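Side-chain contacts in hypothetical conserved protein, GK1056 (Geobacillus kaustophilus, PDB 2QYH), which is of unknown function but belongs to the haloacid dehalogenase-like hydrolases and may act as a magnesium-binding phosphatase: residues D[75-80]-D[192-197]; D[97-102]-D[152-157]; D[167-170]-D[174-177]. One frame throughout, in Å; residues are numbered along the deposited sequence.

Contact 1 of 3, residues D[75-80]-D[192-197]; sequences NVLYKQ and IEKLGI
Leu77 and Lys194 meet through their aliphatic parts and carry most of this contact. Leu77 CD2 lies 3.6 Å from Lys194 CB, and the same methyl is 3.7 Å from Lys194 CG, so one branch of the leucine rests on the root of the lysine chain. The two side chains lie alongside one another, running opposite ways. Leu77 has CG anti to its backbone N (chi1 -167°), which puts the CD2 methyl against the lysine and CD1 within touch of Leu195. That second methyl reaches Leu195 CD2 at 4.4 Å, a looser apolar touch completed by Phe72, on which both leucines pack. Leu77 also packs on Met191 and Tyr78 on Met190, both in helix 184-195.

The backbones stay well apart, the nearest CA atoms being those of Leu77 and Lys194 at 7.8 Å, and no hydrogen bond links the segments. The fold explains the meeting: strand 75-79 is an outermost strand of the main mixed sheet within this chain, and helix 184-195 ends beside it. Leu77 and Tyr78 form a classic beta bulge opposite Val70, consistent with both of these consecutive residues directing their side chains at the helix. That helix closes in a Schellman motif with Gly196, of positive phi, as C-prime residue: Ile197 N returns to Ile192 O at 2.8 Å and Gly196 N to Glu193 O at 3.2 Å.

The polar ends add little across the contact. Lys194 bends at chi2 (-63°) and again at chi4 (-55°), bringing NZ to 4.2 Å from Tyr78 CD2, but the ammonium approaches the ring obliquely. The phenol is turned to its own segment, Tyr78 OH donating to Gln80 OE1 at 3.0 Å from slightly outside the amide carbonyl plane.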
loop_
_atom_site.group_PDB
_atom_site.type_symbol
_atom_site.label_atom_id
_atom_site.label_comp_id
_atom_site.label_asym_id
_atom_site.label_seq_id
_atom_site.Cartn_x
_atom_site.Cartn_y
_atom_site.Cartn_z
ATOM N N ASN D 75 -2.374 -10.524 15.138
ATOM C CA ASN D 75 -2.324 -11.983 15.164
ATOM C C ASN D 75 -3.548 -12.647 14.555
ATOM O O ASN D 75 -4.673 -12.200 14.764
ATOM C CB ASN D 75 -2.140 -12.469 16.600
ATOM C CG ASN D 75 -0.919 -11.861 17.261
ATOM O OD1 ASN D 75 0.194 -11.962 16.744
ATOM N ND2 ASN D 75 -1.122 -11.224 18.407
ATOM N N VAL D 76 -3.318 -13.722 13.805
ATOM C CA VAL D 76 -4.397 -14.443 13.161
ATOM C C VAL D 76 -5.355 -14.935 14.226
ATOM O O VAL D 76 -4.947 -15.552 15.201
ATOM C CB VAL D 76 -3.861 -15.633 12.348
ATOM C CG1 VAL D 76 -5.018 -16.402 11.726
ATOM C CG2 VAL D 76 -2.925 -15.129 11.258
ATOM N N LEU D 77 -6.636 -14.654 14.026
ATOM C CA LEU D 77 -7.672 -15.028 14.976
ATOM C C LEU D 77 -8.479 -16.202 14.462
ATOM O O LEU D 77 -8.971 -17.021 15.234
ATOM C CB LEU D 77 -8.607 -13.841 15.210
ATOM C CG LEU D 77 -9.532 -13.992 16.411
ATOM C CD1 LEU D 77 -8.931 -13.260 17.566
ATOM C CD2 LEU D 77 -10.903 -13.430 16.100
ATOM N N TYR D 78 -8.617 -16.270 13.146
ATOM C CA TYR D 78 -9.371 -17.332 12.509
ATOM C C TYR D 78 -8.960 -17.446 11.054
ATOM O O TYR D 78 -8.742 -16.438 10.386
ATOM C CB TYR D 78 -10.870 -17.031 12.607
ATOM C CG TYR D 78 -11.739 -17.934 11.767
ATOM C CD1 TYR D 78 -12.059 -17.606 10.452
ATOM C CD2 TYR D 78 -12.182 -19.155 12.267
ATOM C CE1 TYR D 78 -12.796 -18.479 9.658
ATOM C CE2 TYR D 78 -12.914 -20.034 11.483
ATOM C CZ TYR D 78 -13.217 -19.698 10.184
ATOM O OH TYR D 78 -13.920 -20.601 9.408
ATOM N N LYS D 79 -8.828 -18.670 10.563
ATOM C CA LYS D 79 -8.472 -18.860 9.169
ATOM C C LYS D 79 -9.049 -20.144 8.605
ATOM O O LYS D 79 -8.924 -21.214 9.189
ATOM C CB LYS D 79 -6.954 -18.809 8.971
ATOM C CG LYS D 79 -6.135 -19.657 9.905
ATOM C CD LYS D 79 -4.654 -19.459 9.622
ATOM C CE LYS D 79 -3.785 -20.192 10.636
ATOM N NZ LYS D 79 -4.078 -21.653 10.641
ATOM N N GLN D 80 -9.704 -20.007 7.460
ATOM C CA GLN D 80 -10.338 -21.119 6.780
ATOM C C GLN D 80 -9.811 -21.239 5.345
ATOM O O GLN D 80 -10.300 -20.572 4.435
ATOM C CB GLN D 80 -11.849 -20.899 6.758
ATOM C CG GLN D 80 -12.663 -22.063 6.238
ATOM C CD GLN D 80 -14.067 -21.640 5.828
ATOM O OE1 GLN D 80 -14.729 -20.860 6.525
ATOM N NE2 GLN D 80 -14.531 -22.158 4.693
ATOM N N ILE D 192 -16.045 -11.166 16.606
ATOM C CA ILE D 192 -16.731 -10.741 17.820
ATOM C C ILE D 192 -17.045 -11.874 18.788
ATOM O O ILE D 192 -17.183 -11.648 19.994
ATOM C CB ILE D 192 -18.030 -9.953 17.502
ATOM C CG1 ILE D 192 -19.089 -10.879 16.901
ATOM C CG2 ILE D 192 -17.709 -8.808 16.546
ATOM C CD1 ILE D 192 -20.404 -10.197 16.614
ATOM N N GLU D 193 -17.154 -13.091 18.274
ATOM C CA GLU D 193 -17.417 -14.235 19.130
ATOM C C GLU D 193 -16.147 -14.503 19.925
ATOM O O GLU D 193 -16.188 -14.640 21.144
ATOM C CB GLU D 193 -17.778 -15.454 18.290
ATOM C CG GLU D 193 -19.248 -15.797 18.318
ATOM C CD GLU D 193 -19.602 -16.915 17.352
ATOM O OE1 GLU D 193 -18.836 -17.907 17.273
ATOM O OE2 GLU D 193 -20.653 -16.801 16.681
ATOM N N LYS D 194 -15.016 -14.549 19.227
ATOM C CA LYS D 194 -13.729 -14.800 19.861
ATOM C C LYS D 194 -13.340 -13.662 20.801
ATOM O O LYS D 194 -12.768 -13.899 21.863
ATOM C CB LYS D 194 -12.623 -14.974 18.808
ATOM C CG LYS D 194 -12.822 -16.090 17.786
ATOM C CD LYS D 194 -12.872 -17.467 18.422
ATOM C CE LYS D 194 -12.622 -18.569 17.390
ATOM N NZ LYS D 194 -13.546 -18.511 16.222
ATOM N N LEU D 195 -13.632 -12.425 20.411
ATOM C CA LEU D 195 -13.287 -11.277 21.249
ATOM C C LEU D 195 -14.238 -11.134 22.434
ATOM O O LEU D 195 -13.940 -10.434 23.402
ATOM C CB LEU D 195 -13.293 -9.982 20.426
ATOM C CG LEU D 195 -12.244 -9.895 19.311
ATOM C CD1 LEU D 195 -12.335 -8.550 18.611
ATOM C CD2 LEU D 195 -10.851 -10.097 19.902
ATOM N N GLY D 196 -15.384 -11.804 22.350
ATOM C CA GLY D 196 -16.356 -11.732 23.421
ATOM C C GLY D 196 -17.111 -10.421 23.393
ATOM O O GLY D 196 -17.424 -9.856 24.443
ATOM N N ILE D 197 -17.403 -9.935 22.188
ATOM C CA ILE D 197 -18.122 -8.677 22.021
ATOM C C ILE D 197 -19.577 -8.895 21.627
ATOM O O ILE D 197 -19.868 -9.574 20.639
ATOM C CB ILE D 197 -17.449 -7.789 20.950
ATOM C CG1 ILE D 197 -16.039 -7.399 21.409
ATOM C CG2 ILE D 197 -18.307 -6.537 20.682
ATOM C CD1 ILE D 197 -15.348 -6.423 20.486
#

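Contact 2 of 3, residues D[97-102]-D[152-157]; sequences NGHPLV and AEEEEP
A single histidine-carboxylate hydrogen bond, His99 to Glu154, makes this contact, at one end of the antiparallel sheet domain that probably corresponds to the cap of this hydrolase family, where strand 101-104 begins. It joins the turn between helix 84-96 and strand 101-104 to the loop leading into helix 156-161. The donor is His99 NE2, which lies 2.9 Å from Glu154 OE2 with an N-H...O angle of 159°, a fairly straight bond. From the imidazole the acceptor is met at the ring edge, close to the ring plane; on the carboxylate, by contrast, the donor stands well above the plane. The ring and carboxylate planes are almost perpendicular, 86° apart. Glu154 OE1 is 3.3 Å from His99 NE2, but the angle there is too poor for a bond, and this oxygen is taken by the backbone N of Arg151. Glu154 runs extended beyond CG (chi2 168°), which carries the carboxylate across to the ring.

The imidazole is held at both nitrogens, since ND1 is hydrogen-bonded to Tyr158 OH, and Asn97 O lies 3.7 Å above one ring face, over its centre. Replacing Glu154 by an alanine would probably leave His99 NE2 without its acceptor and the Arg151 amide without its side-chain partner.

Gly98, with positive phi, is the C-prime residue of the Schellman motif ending helix 84-96, which places His99 just past the capping turn. Tyr158, in helix 156-161, also receives Asn97 ND2, so that helix borders the site, while Pro100 and Val102 lead on alongside Phe149 and strand 145-148.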
loop_
_atom_site.group_PDB
_atom_site.type_symbol
_atom_site.label_atom_id
_atom_site.label_comp_id
_atom_site.label_asym_id
_atom_site.label_seq_id
_atom_site.Cartn_x
_atom_site.Cartn_y
_atom_site.Cartn_z
ATOM N N ASN D 97 -10.507 -26.403 -20.037
ATOM C CA ASN D 97 -11.232 -25.449 -20.871
ATOM C C ASN D 97 -10.422 -24.194 -21.190
ATOM O O ASN D 97 -10.948 -23.242 -21.757
ATOM C CB ASN D 97 -12.546 -25.050 -20.198
ATOM C CG ASN D 97 -13.489 -26.217 -20.034
ATOM O OD1 ASN D 97 -13.699 -26.987 -20.969
ATOM N ND2 ASN D 97 -14.071 -26.353 -18.846
ATOM N N GLY D 98 -9.143 -24.203 -20.825
ATOM C CA GLY D 98 -8.287 -23.058 -21.082
ATOM C C GLY D 98 -8.567 -21.881 -20.163
ATOM O O GLY D 98 -8.195 -20.743 -20.455
ATOM N N HIS D 99 -9.238 -22.153 -19.052
ATOM C CA HIS D 99 -9.519 -21.121 -18.067
ATOM C C HIS D 99 -8.475 -21.198 -16.959
ATOM O O HIS D 99 -8.331 -22.225 -16.294
ATOM C CB HIS D 99 -10.907 -21.309 -17.493
ATOM C CG HIS D 99 -11.985 -21.241 -18.529
ATOM N ND1 HIS D 99 -12.961 -22.206 -18.656
ATOM C CD2 HIS D 99 -12.242 -20.322 -19.491
ATOM C CE1 HIS D 99 -13.774 -21.884 -19.646
ATOM N NE2 HIS D 99 -13.361 -20.745 -20.169
ATOM N N PRO D 100 -7.713 -20.113 -16.756
ATOM C CA PRO D 100 -6.697 -20.141 -15.701
ATOM C C PRO D 100 -7.280 -19.670 -14.377
ATOM O O PRO D 100 -8.406 -19.153 -14.316
ATOM C CB PRO D 100 -5.644 -19.183 -16.229
ATOM C CG PRO D 100 -6.502 -18.099 -16.838
ATOM C CD PRO D 100 -7.606 -18.883 -17.564
ATOM N N LEU D 101 -6.504 -19.867 -13.319
ATOM C CA LEU D 101 -6.893 -19.432 -11.986
ATOM C C LEU D 101 -5.724 -18.707 -11.362
ATOM O O LEU D 101 -4.596 -18.787 -11.844
ATOM C CB LEU D 101 -7.240 -20.610 -11.078
ATOM C CG LEU D 101 -8.479 -21.454 -11.331
ATOM C CD1 LEU D 101 -8.360 -22.182 -12.659
ATOM C CD2 LEU D 101 -8.609 -22.445 -10.193
ATOM N N VAL D 102 -6.008 -17.986 -10.288
ATOM C CA VAL D 102 -4.972 -17.295 -9.548
ATOM C C VAL D 102 -5.217 -17.710 -8.110
ATOM O O VAL D 102 -6.343 -17.629 -7.621
ATOM C CB VAL D 102 -5.064 -15.759 -9.706
ATOM C CG1 VAL D 102 -4.263 -15.065 -8.610
ATOM C CG2 VAL D 102 -4.511 -15.353 -11.074
ATOM N N ALA D 152 -19.042 -15.067 -18.007
ATOM C CA ALA D 152 -20.280 -15.507 -17.373
ATOM C C ALA D 152 -20.982 -16.631 -18.139
ATOM O O ALA D 152 -21.699 -17.443 -17.549
ATOM C CB ALA D 152 -21.222 -14.315 -17.195
ATOM N N GLU D 153 -20.768 -16.681 -19.449
ATOM C CA GLU D 153 -21.376 -17.705 -20.293
ATOM C C GLU D 153 -20.749 -19.076 -20.059
ATOM O O GLU D 153 -21.349 -20.097 -20.387
ATOM C CB GLU D 153 -21.218 -17.339 -21.773
ATOM C CG GLU D 153 -21.789 -15.986 -22.165
ATOM C CD GLU D 153 -21.027 -14.824 -21.554
ATOM O OE1 GLU D 153 -19.815 -14.698 -21.828
ATOM O OE2 GLU D 153 -21.639 -14.036 -20.800
ATOM N N GLU D 154 -19.553 -19.099 -19.480
ATOM C CA GLU D 154 -18.842 -20.353 -19.249
ATOM C C GLU D 154 -18.843 -20.887 -17.810
ATOM O O GLU D 154 -18.418 -22.023 -17.571
ATOM C CB GLU D 154 -17.392 -20.194 -19.709
ATOM C CG GLU D 154 -17.239 -19.533 -21.067
ATOM C CD GLU D 154 -15.803 -19.124 -21.361
ATOM O OE1 GLU D 154 -15.296 -18.182 -20.712
ATOM O OE2 GLU D 154 -15.178 -19.750 -22.245
ATOM N N GLU D 155 -19.320 -20.086 -16.860
ATOM C CA GLU D 155 -19.313 -20.480 -15.447
ATOM C C GLU D 155 -20.270 -21.590 -14.993
ATOM O O GLU D 155 -19.929 -22.360 -14.094
ATOM C CB GLU D 155 -19.522 -19.242 -14.563
ATOM C CG GLU D 155 -20.841 -18.535 -14.796
ATOM C CD GLU D 155 -20.952 -17.233 -14.031
ATOM O OE1 GLU D 155 -20.051 -16.379 -14.185
ATOM O OE2 GLU D 155 -21.941 -17.062 -13.284
ATOM N N GLU D 156 -21.453 -21.673 -15.599
ATOM C CA GLU D 156 -22.449 -22.689 -15.230
ATOM C C GLU D 156 -21.865 -24.022 -14.728
ATOM O O GLU D 156 -22.152 -24.447 -13.607
ATOM C CB GLU D 156 -23.395 -22.955 -16.408
ATOM C CG GLU D 156 -24.337 -24.144 -16.208
ATOM C CD GLU D 156 -25.355 -23.917 -15.106
ATOM O OE1 GLU D 156 -24.947 -23.570 -13.980
ATOM O OE2 GLU D 156 -26.565 -24.095 -15.365
ATOM N N PRO D 157 -21.044 -24.698 -15.553
ATOM C CA PRO D 157 -20.444 -25.978 -15.156
ATOM C C PRO D 157 -19.734 -25.919 -13.807
ATOM O O PRO D 157 -20.039 -26.695 -12.904
ATOM C CB PRO D 157 -19.478 -26.273 -16.301
ATOM C CG PRO D 157 -20.161 -25.646 -17.474
ATOM C CD PRO D 157 -20.615 -24.323 -16.915
#

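Contact 3 of 3, residues D[167-170]-D[174-177]; sequences FVRW and STDV
Asp176 N donates to Val168 O at 2.8 Å (N-H...O angle 159°), and Val168 N returns a bond to Asp176 O at 3.1 Å. These two bonds make Val168-Asp176 the hydrogen-bonded pair of an antiparallel hairpin, with non-hydrogen-bonded pairs Phe167-Val177 and Arg169-Thr175 before and after it.

Phe167 and Val177 lie side by side on one sheet face, Phe167 CE2 being 3.9 Å from Val177 CG2. On it, Arg169 crosses Thr175 at about a right angle and sets one guanidinium face over Thr175 CB, 4.1 Å above the plane. Its NE makes a salt bridge with Glu155 OE1.

Trp170 CG sits between its backbone N and carbonyl carbon (chi1 58°), which swings the indole over the other strand. Ser174 O lies 3.3 Å above one ring face, toward the rim, and Trp170 CD1 is 3.4 Å from Asp176 OD2, with ring and carboxylate planes 15° apart. Asp176 OD2 is hydrogen-bonded to a glycerol, probably from the crystallisation liquor.

Strand 165-171 is outermost, within this chain, in the five-stranded antiparallel sheet; strand 145-148 pairs with the other side of strand 174-179 through Thr175 and Val177; helix 84-96 meets Phe167 and Val177 through Leu90, and helix 117-124 meets Trp170 and Ser174 through Ser122.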
loop_
_atom_site.group_PDB
_atom_site.type_symbol
_atom_site.label_atom_id
_atom_site.label_comp_id
_atom_site.label_asym_id
_atom_site.label_seq_id
_atom_site.Cartn_x
_atom_site.Cartn_y
_atom_site.Cartn_z
ATOM N N PHE D 167 -18.941 -18.982 -6.548
ATOM C CA PHE D 167 -18.368 -18.133 -7.578
ATOM C C PHE D 167 -19.121 -16.805 -7.636
ATOM O O PHE D 167 -20.316 -16.770 -7.933
ATOM C CB PHE D 167 -18.417 -18.855 -8.930
ATOM C CG PHE D 167 -17.703 -20.182 -8.930
ATOM C CD1 PHE D 167 -18.291 -21.304 -8.362
ATOM C CD2 PHE D 167 -16.411 -20.294 -9.446
ATOM C CE1 PHE D 167 -17.603 -22.516 -8.302
ATOM C CE2 PHE D 167 -15.715 -21.504 -9.390
ATOM C CZ PHE D 167 -16.308 -22.613 -8.818
ATOM N N VAL D 168 -18.417 -15.719 -7.329
ATOM C CA VAL D 168 -18.999 -14.381 -7.334
ATOM C C VAL D 168 -18.247 -13.533 -8.353
ATOM O O VAL D 168 -17.070 -13.214 -8.162
ATOM C CB VAL D 168 -18.883 -13.720 -5.942
ATOM C CG1 VAL D 168 -19.578 -12.362 -5.937
ATOM C CG2 VAL D 168 -19.480 -14.637 -4.883
ATOM N N ARG D 169 -18.932 -13.164 -9.430
ATOM C CA ARG D 169 -18.324 -12.390 -10.501
ATOM C C ARG D 169 -18.128 -10.916 -10.161
ATOM O O ARG D 169 -18.983 -10.287 -9.533
ATOM C CB ARG D 169 -19.169 -12.544 -11.776
ATOM C CG ARG D 169 -18.556 -11.941 -13.038
ATOM C CD ARG D 169 -19.219 -12.502 -14.297
ATOM N NE ARG D 169 -18.907 -13.918 -14.493
ATOM C CZ ARG D 169 -17.751 -14.376 -14.966
ATOM N NH1 ARG D 169 -16.785 -13.535 -15.303
ATOM N NH2 ARG D 169 -17.554 -15.682 -15.089
ATOM N N TRP D 170 -16.989 -10.372 -10.581
ATOM C CA TRP D 170 -16.658 -8.970 -10.339
ATOM C C TRP D 170 -16.083 -8.323 -11.598
ATOM O O TRP D 170 -15.859 -7.113 -11.634
ATOM C CB TRP D 170 -15.631 -8.847 -9.206
ATOM C CG TRP D 170 -14.371 -9.598 -9.488
ATOM C CD1 TRP D 170 -14.156 -10.932 -9.304
ATOM C CD2 TRP D 170 -13.170 -9.071 -10.072
ATOM N NE1 TRP D 170 -12.895 -11.276 -9.738
ATOM C CE2 TRP D 170 -12.271 -10.158 -10.213
ATOM C CE3 TRP D 170 -12.767 -7.799 -10.487
ATOM C CZ2 TRP D 170 -10.988 -10.000 -10.755
ATOM C CZ3 TRP D 170 -11.493 -7.646 -11.024
ATOM C CH2 TRP D 170 -10.620 -8.743 -11.152
ATOM N N SER D 174 -13.338 -12.533 -15.039
ATOM C CA SER D 174 -12.816 -13.082 -13.792
ATOM C C SER D 174 -13.865 -13.095 -12.688
ATOM O O SER D 174 -14.612 -12.132 -12.509
ATOM C CB SER D 174 -11.602 -12.273 -13.326
ATOM O OG SER D 174 -10.989 -12.866 -12.195
ATOM N N THR D 175 -13.911 -14.192 -11.940
ATOM C CA THR D 175 -14.862 -14.323 -10.845
ATOM C C THR D 175 -14.139 -14.860 -9.611
ATOM O O THR D 175 -13.193 -15.639 -9.736
ATOM C CB THR D 175 -16.005 -15.283 -11.225
ATOM O OG1 THR D 175 -16.950 -15.346 -10.152
ATOM C CG2 THR D 175 -15.457 -16.679 -11.502
ATOM N N ASP D 176 -14.580 -14.441 -8.426
ATOM C CA ASP D 176 -13.960 -14.891 -7.177
ATOM C C ASP D 176 -14.398 -16.285 -6.795
ATOM O O ASP D 176 -15.532 -16.685 -7.046
ATOM C CB ASP D 176 -14.311 -13.968 -6.006
ATOM C CG ASP D 176 -13.671 -12.614 -6.117
ATOM O OD1 ASP D 176 -12.450 -12.550 -6.378
ATOM O OD2 ASP D 176 -14.390 -11.613 -5.930
ATOM N N VAL D 177 -13.491 -17.014 -6.162
ATOM C CA VAL D 177 -13.775 -18.364 -5.712
ATOM C C VAL D 177 -13.626 -18.408 -4.189
ATOM O O VAL D 177 -12.512 -18.386 -3.665
ATOM C CB VAL D 177 -12.800 -19.377 -6.362
ATOM C CG1 VAL D 177 -13.134 -20.794 -5.909
ATOM C CG2 VAL D 177 -12.871 -19.267 -7.870
#

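Of the segments, strand 75-79 comes first along the chain from the N terminus, at the edge of the main sheet; contact 1 closes only when the chain returns along helix 184-195, so its long loop encloses both other contacts. Inside it, contact 2 closes a loop of 49 residues between 97-102 and 152-157, and contact 3 follows in series as the tight hairpin of strands 165-171 and 174-179. Contacts 2 and 3 reach the same five-stranded antiparallel sheet, with centres about 10 Å apart, and touch directly where segments 152-157 and 167-170 meet. Contact 1, its centre about 26 Å from that of contact 3, ties the edge of the other sheet to the end of helix 184-195.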